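Local coordinates for acetyl-CoA acetyltransferase A (Ascaris suum, PDB 6BJA), which binds coenzyme A and, as a thiolase, probably transfers an acetyl group from one acetyl-CoA to the carbon of another in lipid metabolism, at residues 17-22 with 37-42; 55-60 with 115-120; 259-264 with 361-366. All blocks are in the same frame, centred on the assembly; numbering follows the deposited sequence.

Contact 1: residues 17-22 with 37-42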
loop_
_atom_site.group_PDB
_atom_site.type_symbol
_atom_site.label_atom_id
_atom_site.label_comp_id
_atom_site.label_asym_id
_atom_site.label_seq_id
_atom_site.Cartn_x
_atom_site.Cartn_y
_atom_site.Cartn_z
ATOM N N VAL A 17 8.018 -34.402 16.092
ATOM C CA VAL A 17 6.996 -34.471 15.061
ATOM C C VAL A 17 7.061 -33.253 14.147
ATOM O O VAL A 17 7.630 -32.214 14.517
ATOM C CB VAL A 17 5.568 -34.579 15.648
ATOM C CG1 VAL A 17 5.427 -35.838 16.493
ATOM C CG2 VAL A 17 5.219 -33.367 16.464
ATOM N N ARG A 18 6.493 -33.393 12.949
ATOM C CA ARG A 18 6.437 -32.268 12.027
ATOM C C ARG A 18 5.181 -32.308 11.171
ATOM O O ARG A 18 4.621 -33.354 10.955
ATOM C CB ARG A 18 7.670 -32.281 11.129
ATOM C CG ARG A 18 7.717 -33.452 10.137
ATOM C CD ARG A 18 8.911 -33.323 9.236
ATOM N NE ARG A 18 9.015 -34.289 8.140
ATOM C CZ ARG A 18 8.491 -34.136 6.930
ATOM N NH1 ARG A 18 7.715 -33.109 6.645
ATOM N NH2 ARG A 18 8.756 -35.030 5.979
ATOM N N THR A 19 4.742 -31.160 10.684
ATOM C CA THR A 19 3.744 -31.124 9.639
ATOM C C THR A 19 4.372 -31.583 8.339
ATOM O O THR A 19 5.597 -31.539 8.174
ATOM C CB THR A 19 3.170 -29.712 9.434
ATOM O OG1 THR A 19 4.206 -28.867 8.907
ATOM C CG2 THR A 19 2.610 -29.132 10.711
ATOM N N PRO A 20 3.545 -32.017 7.382
ATOM C CA PRO A 20 4.020 -32.014 6.008
ATOM C C PRO A 20 4.405 -30.585 5.659
ATOM O O PRO A 20 3.878 -29.623 6.248
ATOM C CB PRO A 20 2.816 -32.461 5.191
ATOM C CG PRO A 20 1.820 -32.978 6.218
ATOM C CD PRO A 20 2.098 -32.177 7.443
ATOM N N ILE A 21 5.296 -30.448 4.697
ATOM C CA ILE A 21 5.761 -29.136 4.265
ATOM C C ILE A 21 5.019 -28.772 2.985
ATOM O O ILE A 21 5.046 -29.534 2.019
ATOM C CB ILE A 21 7.275 -29.130 4.047
ATOM C CG1 ILE A 21 8.008 -29.428 5.363
ATOM C CG2 ILE A 21 7.708 -27.812 3.469
ATOM C CD1 ILE A 21 9.470 -29.757 5.188
ATOM N N ALA A 22 4.324 -27.637 2.982
ATOM C CA ALA A 22 3.522 -27.234 1.829
ATOM C C ALA A 22 4.253 -26.194 0.987
ATOM O O ALA A 22 5.137 -25.466 1.474
ATOM C CB ALA A 22 2.157 -26.698 2.271
ATOM N N GLY A 37 2.077 -24.036 14.456
ATOM C CA GLY A 37 2.822 -24.240 15.689
ATOM C C GLY A 37 1.965 -24.959 16.713
ATOM O O GLY A 37 2.445 -25.821 17.445
ATOM N N ILE A 38 0.680 -24.624 16.759
ATOM C CA ILE A 38 -0.228 -25.316 17.659
ATOM C C ILE A 38 -0.372 -26.794 17.254
ATOM O O ILE A 38 -0.377 -27.688 18.116
ATOM C CB ILE A 38 -1.606 -24.629 17.682
ATOM C CG1 ILE A 38 -1.498 -23.240 18.290
ATOM C CG2 ILE A 38 -2.652 -25.477 18.458
ATOM C CD1 ILE A 38 -2.655 -22.323 17.930
ATOM N N VAL A 39 -0.463 -27.070 15.955
ATOM C CA VAL A 39 -0.589 -28.457 15.508
ATOM C C VAL A 39 0.560 -29.273 16.048
ATOM O O VAL A 39 0.330 -30.327 16.645
ATOM C CB VAL A 39 -0.637 -28.565 13.977
ATOM C CG1 VAL A 39 -0.529 -30.024 13.495
ATOM C CG2 VAL A 39 -1.904 -27.948 13.458
ATOM N N VAL A 40 1.803 -28.816 15.836
ATOM C CA VAL A 40 2.927 -29.662 16.215
ATOM C C VAL A 40 3.181 -29.649 17.722
ATOM O O VAL A 40 3.652 -30.641 18.279
ATOM C CB VAL A 40 4.218 -29.313 15.453
ATOM C CG1 VAL A 40 4.059 -29.680 13.992
ATOM C CG2 VAL A 40 4.600 -27.837 15.608
ATOM N N THR A 41 2.836 -28.556 18.402
ATOM C CA THR A 41 3.011 -28.519 19.837
ATOM C C THR A 41 2.050 -29.494 20.508
ATOM O O THR A 41 2.456 -30.272 21.358
ATOM C CB THR A 41 2.804 -27.090 20.379
ATOM O OG1 THR A 41 3.810 -26.241 19.804
ATOM C CG2 THR A 41 2.931 -27.025 21.892
ATOM N N LYS A 42 0.787 -29.444 20.121
ATOM C CA LYS A 42 -0.191 -30.375 20.681
ATOM C C LYS A 42 0.215 -31.815 20.396
ATOM O O LYS A 42 0.132 -32.658 21.293
ATOM C CB LYS A 42 -1.583 -30.089 20.136
ATOM C CG LYS A 42 -2.230 -28.837 20.715
ATOM C CD LYS A 42 -3.617 -28.665 20.113
ATOM C CE LYS A 42 -4.613 -28.194 21.143
ATOM N NZ LYS A 42 -5.996 -28.170 20.572
#

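Contact 2: residues 55-60 with 115-120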
loop_
_atom_site.group_PDB
_atom_site.type_symbol
_atom_site.label_atom_id
_atom_site.label_comp_id
_atom_site.label_asym_id
_atom_site.label_seq_id
_atom_site.Cartn_x
_atom_site.Cartn_y
_atom_site.Cartn_z
ATOM N N ILE A 55 4.503 -28.953 30.826
ATOM C CA ILE A 55 5.413 -28.202 29.962
ATOM C C ILE A 55 5.737 -26.858 30.604
ATOM O O ILE A 55 4.829 -26.064 30.847
ATOM C CB ILE A 55 4.804 -27.966 28.574
ATOM C CG1 ILE A 55 4.315 -29.276 27.938
ATOM C CG2 ILE A 55 5.830 -27.250 27.681
ATOM C CD1 ILE A 55 5.380 -30.354 27.769
ATOM N N GLU A 56 7.022 -26.605 30.864
ATOM C CA GLU A 56 7.443 -25.443 31.663
ATOM C C GLU A 56 7.803 -24.211 30.834
ATOM O O GLU A 56 7.734 -23.071 31.321
ATOM C CB GLU A 56 8.638 -25.815 32.550
ATOM C CG GLU A 56 8.264 -26.852 33.608
ATOM C CD GLU A 56 9.446 -27.541 34.276
ATOM O OE1 GLU A 56 10.600 -27.314 33.895
ATOM O OE2 GLU A 56 9.210 -28.335 35.211
ATOM N N GLU A 57 8.223 -24.452 29.597
ATOM C CA GLU A 57 8.596 -23.409 28.641
ATOM C C GLU A 57 8.245 -23.809 27.229
ATOM O O GLU A 57 8.340 -24.985 26.891
ATOM C CB GLU A 57 10.100 -23.126 28.619
ATOM C CG GLU A 57 10.654 -22.442 29.778
ATOM C CD GLU A 57 12.034 -21.836 29.480
ATOM O OE1 GLU A 57 12.361 -21.543 28.291
ATOM O OE2 GLU A 57 12.787 -21.654 30.452
ATOM N N THR A 58 7.915 -22.812 26.412
ATOM C CA THR A 58 7.666 -22.981 24.983
ATOM C C THR A 58 8.598 -22.065 24.227
ATOM O O THR A 58 8.533 -20.851 24.418
ATOM C CB THR A 58 6.234 -22.653 24.664
ATOM O OG1 THR A 58 5.393 -23.513 25.454
ATOM C CG2 THR A 58 5.922 -22.862 23.187
ATOM N N ILE A 59 9.481 -22.639 23.413
ATOM C CA ILE A 59 10.521 -21.863 22.734
ATOM C C ILE A 59 10.330 -22.071 21.242
ATOM O O ILE A 59 10.419 -23.197 20.773
ATOM C CB ILE A 59 11.947 -22.304 23.126
ATOM C CG1 ILE A 59 12.104 -22.367 24.639
ATOM C CG2 ILE A 59 12.990 -21.375 22.487
ATOM C CD1 ILE A 59 13.332 -23.071 25.108
ATOM N N VAL A 60 10.086 -20.991 20.508
ATOM C CA VAL A 60 9.687 -21.086 19.108
ATOM C C VAL A 60 10.571 -20.308 18.168
ATOM O O VAL A 60 10.706 -19.090 18.292
ATOM C CB VAL A 60 8.258 -20.570 18.888
ATOM C CG1 VAL A 60 7.851 -20.786 17.423
ATOM C CG2 VAL A 60 7.278 -21.262 19.824
ATOM N N ARG A 115 12.869 -28.651 33.803
ATOM C CA ARG A 115 12.833 -30.105 33.695
ATOM C C ARG A 115 12.232 -30.558 32.372
ATOM O O ARG A 115 12.601 -31.600 31.856
ATOM C CB ARG A 115 12.018 -30.708 34.837
ATOM C CG ARG A 115 12.726 -30.726 36.189
ATOM C CD ARG A 115 11.708 -30.858 37.330
ATOM N NE ARG A 115 11.047 -32.162 37.407
ATOM C CZ ARG A 115 11.513 -33.205 38.091
ATOM N NH1 ARG A 115 10.844 -34.343 38.108
ATOM N NH2 ARG A 115 12.661 -33.120 38.750
ATOM N N ILE A 116 11.263 -29.796 31.873
ATOM C CA ILE A 116 10.466 -30.192 30.707
ATOM C C ILE A 116 10.168 -28.968 29.854
ATOM O O ILE A 116 9.602 -28.007 30.337
ATOM C CB ILE A 116 9.130 -30.838 31.113
ATOM C CG1 ILE A 116 9.370 -32.049 32.018
ATOM C CG2 ILE A 116 8.352 -31.252 29.866
ATOM C CD1 ILE A 116 8.112 -32.521 32.732
ATOM N N VAL A 117 10.543 -28.994 28.576
ATOM C CA VAL A 117 10.204 -27.882 27.707
ATOM C C VAL A 117 9.784 -28.384 26.338
ATOM O O VAL A 117 10.073 -29.532 25.976
ATOM C CB VAL A 117 11.376 -26.896 27.520
ATOM C CG1 VAL A 117 11.942 -26.414 28.874
ATOM C CG2 VAL A 117 12.444 -27.500 26.716
ATOM N N VAL A 118 9.088 -27.531 25.593
ATOM C CA VAL A 118 8.832 -27.816 24.190
ATOM C C VAL A 118 9.580 -26.785 23.340
ATOM O O VAL A 118 9.518 -25.574 23.596
ATOM C CB VAL A 118 7.311 -27.846 23.867
ATOM C CG1 VAL A 118 6.623 -26.487 24.017
ATOM C CG2 VAL A 118 7.111 -28.435 22.449
ATOM N N ALA A 119 10.346 -27.293 22.373
ATOM C CA ALA A 119 11.122 -26.471 21.461
ATOM C C ALA A 119 10.628 -26.756 20.050
ATOM O O ALA A 119 10.517 -27.920 19.650
ATOM C CB ALA A 119 12.584 -26.789 21.600
ATOM N N LEU A 120 10.333 -25.714 19.289
ATOM C CA LEU A 120 9.780 -25.893 17.965
ATOM C C LEU A 120 10.132 -24.751 17.025
ATOM O O LEU A 120 10.703 -23.736 17.425
ATOM C CB LEU A 120 8.254 -26.035 18.067
ATOM C CG LEU A 120 7.493 -24.829 18.595
ATOM C CD1 LEU A 120 6.309 -24.522 17.725
ATOM C CD2 LEU A 120 7.098 -25.045 20.043
#

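Contact 3: residues 259-264 with 361-366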
loop_
_atom_site.group_PDB
_atom_site.type_symbol
_atom_site.label_atom_id
_atom_site.label_comp_id
_atom_site.label_asym_id
_atom_site.label_seq_id
_atom_site.Cartn_x
_atom_site.Cartn_y
_atom_site.Cartn_z
ATOM N N GLY A 259 5.443 -24.698 7.060
ATOM C CA GLY A 259 5.550 -25.891 7.876
ATOM C C GLY A 259 5.998 -25.625 9.293
ATOM O O GLY A 259 6.419 -24.511 9.614
ATOM N N ALA A 260 5.902 -26.651 10.135
ATOM C CA ALA A 260 6.327 -26.571 11.530
ATOM C C ALA A 260 6.854 -27.913 12.026
ATOM O O ALA A 260 6.574 -28.963 11.455
ATOM C CB ALA A 260 5.179 -26.086 12.412
ATOM N N ALA A 261 7.654 -27.856 13.080
ATOM C CA ALA A 261 8.242 -29.053 13.667
ATOM C C ALA A 261 8.519 -28.806 15.134
ATOM O O ALA A 261 8.892 -27.696 15.504
ATOM C CB ALA A 261 9.522 -29.434 12.945
ATOM N N ALA A 262 8.366 -29.837 15.963
ATOM C CA ALA A 262 8.467 -29.680 17.415
ATOM C C ALA A 262 9.032 -30.897 18.106
ATOM O O ALA A 262 8.768 -32.036 17.685
ATOM C CB ALA A 262 7.070 -29.366 18.034
ATOM N N CYS A 263 9.765 -30.656 19.185
ATOM C CA CYS A 263 10.231 -31.715 20.078
ATOM C C CYS A 263 9.921 -31.367 21.515
ATOM O O CYS A 263 10.068 -30.211 21.919
ATOM C CB CYS A 263 11.733 -31.926 19.994
ATOM S SG CYS A 263 12.404 -32.358 18.401
ATOM N N VAL A 264 9.520 -32.361 22.304
ATOM C CA VAL A 264 9.475 -32.182 23.756
ATOM C C VAL A 264 10.784 -32.702 24.332
ATOM O O VAL A 264 11.195 -33.817 24.028
ATOM C CB VAL A 264 8.270 -32.909 24.381
ATOM C CG1 VAL A 264 8.354 -32.939 25.898
ATOM C CG2 VAL A 264 7.008 -32.239 23.954
ATOM N N GLY A 361 15.308 -25.943 11.251
ATOM C CA GLY A 361 16.198 -26.448 12.282
ATOM C C GLY A 361 15.615 -27.615 13.051
ATOM O O GLY A 361 16.207 -28.686 13.156
ATOM N N ALA A 362 14.405 -27.434 13.577
ATOM C CA ALA A 362 13.742 -28.534 14.267
ATOM C C ALA A 362 13.328 -29.649 13.295
ATOM O O ALA A 362 13.351 -30.831 13.642
ATOM C CB ALA A 362 12.544 -28.020 15.008
ATOM N N ARG A 363 12.971 -29.272 12.077
ATOM C CA ARG A 363 12.497 -30.242 11.100
ATOM C C ARG A 363 13.613 -31.253 10.807
ATOM O O ARG A 363 13.354 -32.458 10.762
ATOM C CB ARG A 363 12.023 -29.545 9.820
ATOM C CG ARG A 363 11.024 -30.336 8.958
ATOM C CD ARG A 363 11.676 -31.446 8.143
ATOM N NE ARG A 363 12.654 -30.909 7.184
ATOM C CZ ARG A 363 13.600 -31.638 6.602
ATOM N NH1 ARG A 363 13.756 -32.916 6.903
ATOM N NH2 ARG A 363 14.408 -31.064 5.734
ATOM N N ILE A 364 14.856 -30.797 10.634
ATOM C CA ILE A 364 15.910 -31.773 10.347
ATOM C C ILE A 364 16.282 -32.617 11.567
ATOM O O ILE A 364 16.662 -33.779 11.426
ATOM C CB ILE A 364 17.189 -31.126 9.755
ATOM C CG1 ILE A 364 17.911 -30.194 10.739
ATOM C CG2 ILE A 364 16.825 -30.411 8.460
ATOM C CD1 ILE A 364 19.354 -29.778 10.277
ATOM N N VAL A 365 16.103 -32.089 12.770
ATOM C CA VAL A 365 16.280 -32.911 13.965
ATOM C C VAL A 365 15.204 -34.000 14.035
ATOM O O VAL A 365 15.492 -35.161 14.359
ATOM C CB VAL A 365 16.251 -32.064 15.245
ATOM C CG1 VAL A 365 16.233 -32.938 16.486
ATOM C CG2 VAL A 365 17.454 -31.115 15.285
ATOM N N VAL A 366 13.953 -33.637 13.742
ATOM C CA VAL A 366 12.872 -34.615 13.692
ATOM C C VAL A 366 13.182 -35.717 12.678
ATOM O O VAL A 366 13.096 -36.899 13.001
ATOM C CB VAL A 366 11.518 -33.934 13.360
ATOM C CG1 VAL A 366 10.447 -34.983 13.075
ATOM C CG2 VAL A 366 11.098 -33.023 14.499
#

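Contact 1: residues 17-22 with 37-42
Val40, on helix 33-48, meets Thr19 and Val17 through methyl contacts. Val40 CG1 and Thr19 CG2 are 3.6 Å apart, and the two side chains cross at about a right angle. Val40 CG1 is anti to its own carbonyl carbon, beside the backbone N, and also lies 3.7 Å from Thr19 N, so one methyl touches both the side chain and the backbone of Thr19. Val39 adds a looser contact, its CG1 4.3 Å from Thr19 CG2. Val17 CG2 rests 3.6 Å from Val40 O, a methyl against a backbone carbonyl.

Polar groups are engaged elsewhere. Thr19 OG1, set between the backbone N and the carbonyl carbon by a chi1 of 67°, donates to Pro20 O over 2.8 Å, coming in above the carbonyl plane; it also takes a hydrogen bond from Ala260 N of the neighbouring strand. With OG1 turned that way, CG2 is the branch presented to the helix. In the helix, Gly37 O receives Thr41 N and Thr41 OG1 from opposite faces of its carbonyl plane. Arg18 starts off away from the helix; its guanidinium forms salt bridges with Glu203 and Asp222 and a cation-pi contact with Phe200.

Helix 33-48 packs on strand residues 17-18 and the loop after them, and Val40 also touches Ala260 and Ala262 of strand 257-267. The chemistry is that of methyl packing: dispersion and burial hold helix to sheet, while directional bonding is spent within each segment or on residues outside this contact, such as Ala260, Glu203 and Asp222.

Contact 2: residues 55-60 with 115-120
Glu56 grips the start of segment 115-120 with its carboxylate: Arg115 N points at Glu56 OE1 over a short 2.6 Å, nearly straight at 174°, reaching the syn side of the oxygen about 20° out of the carboxylate plane. Ile116 N adds a weak bond to the same oxygen. Glu56 N in turn donates to Ile116 O, so this residue holds the opposing segment by both main chain and side chain. The extended chain beyond CG carries the carboxylate out to Arg115. Ahead of the paired strands, Ile55 CG2 meets Val118 CG1 at 3.8 Å, while Ile55 CD1 touches Ile116 CG2 at 3.7 Å.

From there the two strands run parallel, their axes 10° apart. Glu57 O accepts from Val118 N, Ile59 N gives to Val118 O, and Ile59 O accepts from Leu120 N at 2.9 Å. Glu57 N, buried here, has no partner in the model.

Side chains alternate between two faces. On one, Thr58 and Val118 lie side by side, Thr58 OG1 3.5 Å from Val118 CG1, and Val60 CG2 sits 3.8 Å from Leu120 CG. On the other face, Glu57 CB meets Val117 CG1 at 3.8 Å.

Further out, and away from the predicted catalytic residues, Thr58 OG1 is hydrogen-bonded to Ser77 OG, Arg115 forms salt bridges with Glu269 and Glu273, and Glu57 pairs with Arg114. Helix 97-110 packs on the face of Ile59 and Ala119, whereas strand 87-92 bonds to the far edge of 57-61. Parallel strands 87-92, 57-61 and 116-124, with helices against them, make up the beta-alpha portion of the thiolase fold's mixed sheet.

Contact 3: residues 259-264 with 361-366
Arg363 touches Ala261 only near its root, with Arg363 CB 4.0 Å from Ala261 CB, and its flat guanidinium is carried off from the strand. Ile364 CG2 lies over one face of that group, 3.7 Å above the plane and offset toward the rim, and NH1 is hydrogen-bonded to Thr367 OG1. CG is anti to the backbone N (chi1 -157°), and bends at chi2 and chi3 complete the turn away from Ala261.

The helix backbone itself comes close to the strand: Ala261 CB is 3.6 Å from Arg363 N. Ala362 CB lies 3.7 Å from Ala261 O and 3.9 Å from Ala261 CB. Such small residues let the axes come within 6.8 Å, at 61° to each other.

Helix 357-371 is one of the two buried helices of the layered thiolase fold. It packs against the N-terminal sheet next to helix 97-110, whose Ile102 touches Ala362 and Val365.

Farther along the strand, Cys263 SG faces two valines, Val366 CG2 at 4.2 Å and Val365 CG1 at 4.3 Å. Val366 CG2 also reaches Ala262 O.

How the contacts relate
From the N terminus, contact 1 closes first, joining strand 11-23 to helix 33-48 across a short connection. Contact 2 opens after it and spans residues 61-114, a loop that holds helix 72-79, strand 87-92 and helix 97-110. Contact 3 closes the longest loop, bringing helix 357-371 of the C-terminal thiolase domain back to a strand of the N-terminal one. The three stand in series, neither nested nor crossed. Strand 257-267 lies between strands 11-23 and 116-124 and bonds to both: Val17 O to Ala262 N, Ala119 O to Cys263 N. Leu120 also packs on Gly37 and Thr41, connecting contacts 1 and 2 through helix 33-48.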